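PDB 3BJB: probable transcriptional regulator, TetR family protein from Rhodococcus sp., which probably binds cis-regulatory DNA through an N-terminal helix-turn-helix domain and so acts as a transcription factor of the TetR family. Local coordinates for residues P95-Y100 and D190-C195; L160-L165 and L197-L202. All coordinates share one frame; numbering follows the deposited sequence.

Contact 1 (P95-Y100 and D190-C195); sequences PQDAVY and DIRRAC
With CG anti to the backbone N in both Tyr100 (chi1 -179°) and Arg192 (chi1 172°), ring and arginine chain come together between two helices that run roughly antiparallel. Arg192 then bends at chi2 and chi3, which lays its guanidinium flat over one face of the tyrosine ring, the planes 23° apart and the group centres 3.8 Å from each other. Arg192 CZ sits 3.2 Å from Tyr100 CD2, and Arg192 CD adds a CH-pi contact 4.0 Å from the ring centroid of Tyr100. At the guanidinium edge the carboxylate of Asp97 forms a salt bridge, OD2 to NH1 of Arg192 at 2.6 Å. One turn apart on helix 95-111, Asp97 and Tyr100 thus fix the arginine by edge and by face, a cation-pi stack whose charge is probably balanced by the carboxylate. Beneath this partly exposed layer, Cys195 SG lies at the ring edge, 4.1 Å from Tyr100 CB, and Ile191 CG2 packs 4.1 Å from Tyr100 CD1. Ile191 and Cys195 also meet Leu103 farther along helix 95-111, while Trp170 and Leu166 of helix 157-179 cover Ile191 and Cys195, respectively, within the all-helical C-terminal domain.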
loop_
_atom_site.group_PDB
_atom_site.type_symbol
_atom_site.label_atom_id
_atom_site.label_comp_id
_atom_site.label_asym_id
_atom_site.label_seq_id
_atom_site.Cartn_x
_atom_site.Cartn_y
_atom_site.Cartn_z
ATOM N N PRO B 95 -8.308 18.106 -17.585
ATOM C CA PRO B 95 -8.538 16.734 -17.129
ATOM C C PRO B 95 -7.604 16.322 -15.972
ATOM O O PRO B 95 -8.077 15.841 -14.925
ATOM C CB PRO B 95 -8.267 15.906 -18.388
ATOM C CG PRO B 95 -8.630 16.853 -19.531
ATOM C CD PRO B 95 -8.201 18.203 -19.062
ATOM N N GLN B 96 -6.295 16.523 -16.134
ATOM C CA GLN B 96 -5.373 16.138 -15.087
ATOM C C GLN B 96 -5.634 16.923 -13.784
ATOM O O GLN B 96 -5.573 16.385 -12.682
ATOM C CB GLN B 96 -3.890 16.103 -15.552
ATOM C CG GLN B 96 -3.396 17.068 -16.614
ATOM C CD GLN B 96 -4.023 16.857 -17.989
ATOM O OE1 GLN B 96 -4.899 17.619 -18.397
ATOM N NE2 GLN B 96 -3.568 15.842 -18.708
ATOM N N ASP B 97 -6.035 18.164 -13.930
ATOM C CA ASP B 97 -6.492 18.967 -12.819
ATOM C C ASP B 97 -7.741 18.440 -12.103
ATOM O O ASP B 97 -7.807 18.393 -10.857
ATOM C CB ASP B 97 -6.838 20.326 -13.365
ATOM C CG ASP B 97 -6.597 21.392 -12.387
ATOM O OD1 ASP B 97 -7.598 21.818 -11.741
ATOM O OD2 ASP B 97 -5.396 21.776 -12.265
ATOM N N ALA B 98 -8.756 18.097 -12.888
ATOM C CA ALA B 98 -9.989 17.628 -12.319
ATOM C C ALA B 98 -9.686 16.367 -11.501
ATOM O O ALA B 98 -10.265 16.133 -10.436
ATOM C CB ALA B 98 -10.999 17.358 -13.399
ATOM N N VAL B 99 -8.743 15.587 -11.996
ATOM C CA VAL B 99 -8.435 14.303 -11.417
ATOM C C VAL B 99 -7.641 14.556 -10.149
ATOM O O VAL B 99 -7.917 14.005 -9.098
ATOM C CB VAL B 99 -7.688 13.402 -12.425
ATOM C CG1 VAL B 99 -7.233 12.158 -11.757
ATOM C CG2 VAL B 99 -8.606 13.053 -13.622
ATOM N N TYR B 100 -6.694 15.460 -10.238
ATOM C CA TYR B 100 -6.086 15.993 -9.043
ATOM C C TYR B 100 -7.115 16.388 -7.984
ATOM O O TYR B 100 -6.937 16.075 -6.822
ATOM C CB TYR B 100 -5.227 17.197 -9.381
ATOM C CG TYR B 100 -4.594 17.735 -8.155
ATOM C CD1 TYR B 100 -3.725 16.932 -7.403
ATOM C CD2 TYR B 100 -4.877 19.020 -7.700
ATOM C CE1 TYR B 100 -3.127 17.395 -6.265
ATOM C CE2 TYR B 100 -4.270 19.508 -6.541
ATOM C CZ TYR B 100 -3.391 18.681 -5.831
ATOM O OH TYR B 100 -2.782 19.106 -4.673
ATOM N N ASP B 190 2.845 15.619 -3.636
ATOM C CA ASP B 190 3.202 14.424 -4.383
ATOM C C ASP B 190 2.094 13.848 -5.240
ATOM O O ASP B 190 2.373 13.304 -6.310
ATOM C CB ASP B 190 3.725 13.355 -3.453
ATOM C CG ASP B 190 5.162 13.575 -3.117
ATOM O OD1 ASP B 190 5.858 14.133 -3.982
ATOM O OD2 ASP B 190 5.595 13.213 -2.000
ATOM N N ILE B 191 0.847 13.920 -4.770
ATOM C CA ILE B 191 -0.245 13.574 -5.639
ATOM C C ILE B 191 -0.338 14.555 -6.826
ATOM O O ILE B 191 -0.731 14.161 -7.916
ATOM C CB ILE B 191 -1.535 13.464 -4.885
ATOM C CG1 ILE B 191 -1.450 12.281 -3.901
ATOM C CG2 ILE B 191 -2.669 13.263 -5.847
ATOM C CD1 ILE B 191 -2.162 12.500 -2.545
ATOM N N ARG B 192 0.069 15.808 -6.655
ATOM C CA ARG B 192 -0.017 16.719 -7.797
ATOM C C ARG B 192 1.001 16.419 -8.878
ATOM O O ARG B 192 0.655 16.309 -10.064
ATOM C CB ARG B 192 0.055 18.183 -7.367
ATOM C CG ARG B 192 0.155 19.139 -8.542
ATOM C CD ARG B 192 -0.825 20.264 -8.401
ATOM N NE ARG B 192 -1.927 20.170 -9.369
ATOM C CZ ARG B 192 -2.981 20.998 -9.395
ATOM N NH1 ARG B 192 -3.931 20.837 -10.326
ATOM N NH2 ARG B 192 -3.097 21.971 -8.477
ATOM N N ARG B 193 2.253 16.280 -8.466
ATOM C CA ARG B 193 3.358 15.973 -9.372
ATOM C C ARG B 193 3.091 14.677 -10.149
ATOM O O ARG B 193 3.314 14.618 -11.368
ATOM C CB ARG B 193 4.650 15.905 -8.565
ATOM C CG ARG B 193 5.776 15.116 -9.182
ATOM C CD ARG B 193 6.932 15.978 -9.667
ATOM N NE ARG B 193 6.584 16.661 -10.886
ATOM C CZ ARG B 193 6.256 17.940 -10.944
ATOM N NH1 ARG B 193 6.254 18.674 -9.833
ATOM N NH2 ARG B 193 5.947 18.481 -12.125
ATOM N N ALA B 194 2.580 13.667 -9.444
ATOM C CA ALA B 194 2.164 12.410 -10.043
ATOM C C ALA B 194 1.089 12.600 -11.097
ATOM O O ALA B 194 1.252 12.154 -12.221
ATOM C CB ALA B 194 1.715 11.429 -8.988
ATOM N N CYS B 195 0.011 13.297 -10.773
ATOM C CA CYS B 195 -0.967 13.656 -11.813
ATOM C C CYS B 195 -0.352 14.234 -13.091
ATOM O O CYS B 195 -0.737 13.859 -14.194
ATOM C CB CYS B 195 -2.007 14.617 -11.260
ATOM S SG CYS B 195 -3.109 13.765 -10.183
#

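Contact 2 (L160-L165 and L197-L202); sequences LTALRL and LLLVNL
Apolar contacts carry this interface. Leu199 CD2 reaches segment 160-165 of helix 157-179 between two side chains, 3.7 Å from CD2 of Leu163 and 3.9 Å from CB of Ala162. The Leu163 and Leu199 chains cross at about a right angle, meeting tip to tip although the CB of Leu163 points away from the 197-202 segment. A second right-angled pair joins Leu198 and Leu165: Leu198 CD2 packs 3.8 Å from CB of Leu165 and 3.9 Å from its CD1. Small Ala162 lets the backbones come close, its CA 5.8 Å from that of Leu198. The 197-202 segment is where helix 184-198 ends: Leu199 leaves helical torsions and a type I beta turn runs from Leu199 to Leu202. Helices 157-179 and 184-198 are the last two of the chain, the pair that commonly forms the dimer interface in TetR-family regulators, and here Leu198 packs on Leu198 of the second subunit. An alanine at Leu198 would remove both methyl branches, including the CD2 that packs on Leu165, and would probably loosen both this interface and the contact with Leu198 of the second subunit. Among polar atoms, Leu198 O approaches Ala162 CB at 3.6 Å, and within the turn Leu202 N donates to Leu199 O at 3.3 Å. A salt bridge links Arg164 to Asp190 of the second subunit.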
loop_
_atom_site.group_PDB
_atom_site.type_symbol
_atom_site.label_atom_id
_atom_site.label_comp_id
_atom_site.label_asym_id
_atom_site.label_seq_id
_atom_site.Cartn_x
_atom_site.Cartn_y
_atom_site.Cartn_z
ATOM N N LEU B 160 -6.486 4.279 -19.285
ATOM C CA LEU B 160 -6.856 3.358 -18.205
ATOM C C LEU B 160 -5.612 2.960 -17.413
ATOM O O LEU B 160 -5.588 2.967 -16.169
ATOM C CB LEU B 160 -7.502 2.100 -18.806
ATOM C CG LEU B 160 -9.022 1.945 -18.985
ATOM C CD1 LEU B 160 -9.774 3.149 -18.443
ATOM C CD2 LEU B 160 -9.447 1.606 -20.432
ATOM N N THR B 161 -4.574 2.622 -18.168
ATOM C CA THR B 161 -3.268 2.269 -17.633
ATOM C C THR B 161 -2.772 3.400 -16.745
ATOM O O THR B 161 -2.541 3.184 -15.551
ATOM C CB THR B 161 -2.285 1.908 -18.799
ATOM O OG1 THR B 161 -2.701 0.676 -19.393
ATOM C CG2 THR B 161 -0.859 1.755 -18.322
ATOM N N ALA B 162 -2.677 4.605 -17.302
ATOM C CA ALA B 162 -2.248 5.803 -16.537
ATOM C C ALA B 162 -2.984 5.954 -15.213
ATOM O O ALA B 162 -2.373 6.139 -14.165
ATOM C CB ALA B 162 -2.376 7.068 -17.379
ATOM N N LEU B 163 -4.302 5.827 -15.258
ATOM C CA LEU B 163 -5.117 5.929 -14.054
ATOM C C LEU B 163 -4.975 4.741 -13.114
ATOM O O LEU B 163 -5.322 4.841 -11.959
ATOM C CB LEU B 163 -6.582 6.123 -14.423
ATOM C CG LEU B 163 -6.865 7.446 -15.134
ATOM C CD1 LEU B 163 -8.207 7.369 -15.846
ATOM C CD2 LEU B 163 -6.810 8.628 -14.161
ATOM N N ARG B 164 -4.503 3.605 -13.605
ATOM C CA ARG B 164 -4.329 2.456 -12.724
ATOM C C ARG B 164 -3.027 2.704 -11.980
ATOM O O ARG B 164 -2.965 2.542 -10.769
ATOM C CB ARG B 164 -4.309 1.138 -13.520
ATOM C CG ARG B 164 -4.784 -0.100 -12.699
ATOM C CD ARG B 164 -4.332 -1.469 -13.281
ATOM N NE ARG B 164 -4.128 -1.347 -14.717
ATOM C CZ ARG B 164 -2.942 -1.428 -15.300
ATOM N NH1 ARG B 164 -1.876 -1.677 -14.558
ATOM N NH2 ARG B 164 -2.826 -1.262 -16.610
ATOM N N LEU B 165 -2.004 3.156 -12.711
ATOM C CA LEU B 165 -0.768 3.652 -12.091
ATOM C C LEU B 165 -0.984 4.782 -11.042
ATOM O O LEU B 165 -0.328 4.802 -10.001
ATOM C CB LEU B 165 0.221 4.095 -13.168
ATOM C CG LEU B 165 0.747 3.020 -14.140
ATOM C CD1 LEU B 165 1.683 3.645 -15.186
ATOM C CD2 LEU B 165 1.471 1.917 -13.436
ATOM N N LEU B 197 2.793 14.089 -14.102
ATOM C CA LEU B 197 3.673 13.153 -14.749
ATOM C C LEU B 197 2.867 12.041 -15.418
ATOM O O LEU B 197 2.996 11.831 -16.652
ATOM C CB LEU B 197 4.740 12.644 -13.775
ATOM C CG LEU B 197 5.729 13.778 -13.487
ATOM C CD1 LEU B 197 6.756 13.383 -12.462
ATOM C CD2 LEU B 197 6.428 14.332 -14.773
ATOM N N LEU B 198 2.014 11.373 -14.635
ATOM C CA LEU B 198 1.305 10.184 -15.112
ATOM C C LEU B 198 0.273 10.452 -16.173
ATOM O O LEU B 198 0.094 9.618 -17.053
ATOM C CB LEU B 198 0.661 9.378 -13.987
ATOM C CG LEU B 198 1.651 8.577 -13.124
ATOM C CD1 LEU B 198 1.149 8.237 -11.738
ATOM C CD2 LEU B 198 2.079 7.315 -13.837
ATOM N N LEU B 199 -0.388 11.609 -16.110
ATOM C CA LEU B 199 -1.529 11.882 -17.003
ATOM C C LEU B 199 -1.290 12.848 -18.164
ATOM O O LEU B 199 -2.245 13.444 -18.667
ATOM C CB LEU B 199 -2.747 12.349 -16.193
ATOM C CG LEU B 199 -3.176 11.539 -14.974
ATOM C CD1 LEU B 199 -4.256 12.322 -14.244
ATOM C CD2 LEU B 199 -3.657 10.142 -15.380
ATOM N N VAL B 200 -0.040 12.978 -18.608
ATOM C CA VAL B 200 0.283 13.813 -19.784
ATOM C C VAL B 200 -0.644 13.590 -20.960
ATOM O O VAL B 200 -1.057 14.552 -21.584
ATOM C CB VAL B 200 1.721 13.618 -20.318
ATOM C CG1 VAL B 200 2.628 14.698 -19.797
ATOM C CG2 VAL B 200 2.255 12.203 -20.021
ATOM N N ASN B 201 -0.981 12.331 -21.247
ATOM C CA ASN B 201 -1.680 11.968 -22.494
ATOM C C ASN B 201 -3.201 11.784 -22.385
ATOM O O ASN B 201 -3.825 11.146 -23.234
ATOM C CB ASN B 201 -1.018 10.725 -23.101
ATOM C CG ASN B 201 0.490 10.890 -23.241
ATOM O OD1 ASN B 201 0.969 11.787 -23.952
ATOM N ND2 ASN B 201 1.247 10.036 -22.552
ATOM N N LEU B 202 -3.781 12.360 -21.335
ATOM C CA LEU B 202 -5.209 12.245 -21.069
ATOM C C LEU B 202 -6.117 13.094 -22.000
ATOM O O LEU B 202 -6.322 14.296 -21.771
ATOM C CB LEU B 202 -5.466 12.550 -19.598
ATOM C CG LEU B 202 -6.416 11.545 -18.962
ATOM C CD1 LEU B 202 -5.687 10.253 -18.680
ATOM C CD2 LEU B 202 -6.982 12.101 -17.701
#

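Both contacts use helix 184-198, but they pack it against different partners: helix 95-111 in contact 1, helix 157-179 in contact 2. Contact 1 is partly buried and mixes charge, aromatic stacking and a few apolar atoms, whereas all the touching residues of contact 2 are buried and its side-chain contacts are aliphatic. The two are neighbours, with centres about 10 Å apart, and they meet directly. Gln96 NE2 probably donates a hydrogen bond to Leu199 O, and Val99 packs on Leu199, tying the start of helix 95-111 to the turn that follows helix 184-198. Both also border the second subunit.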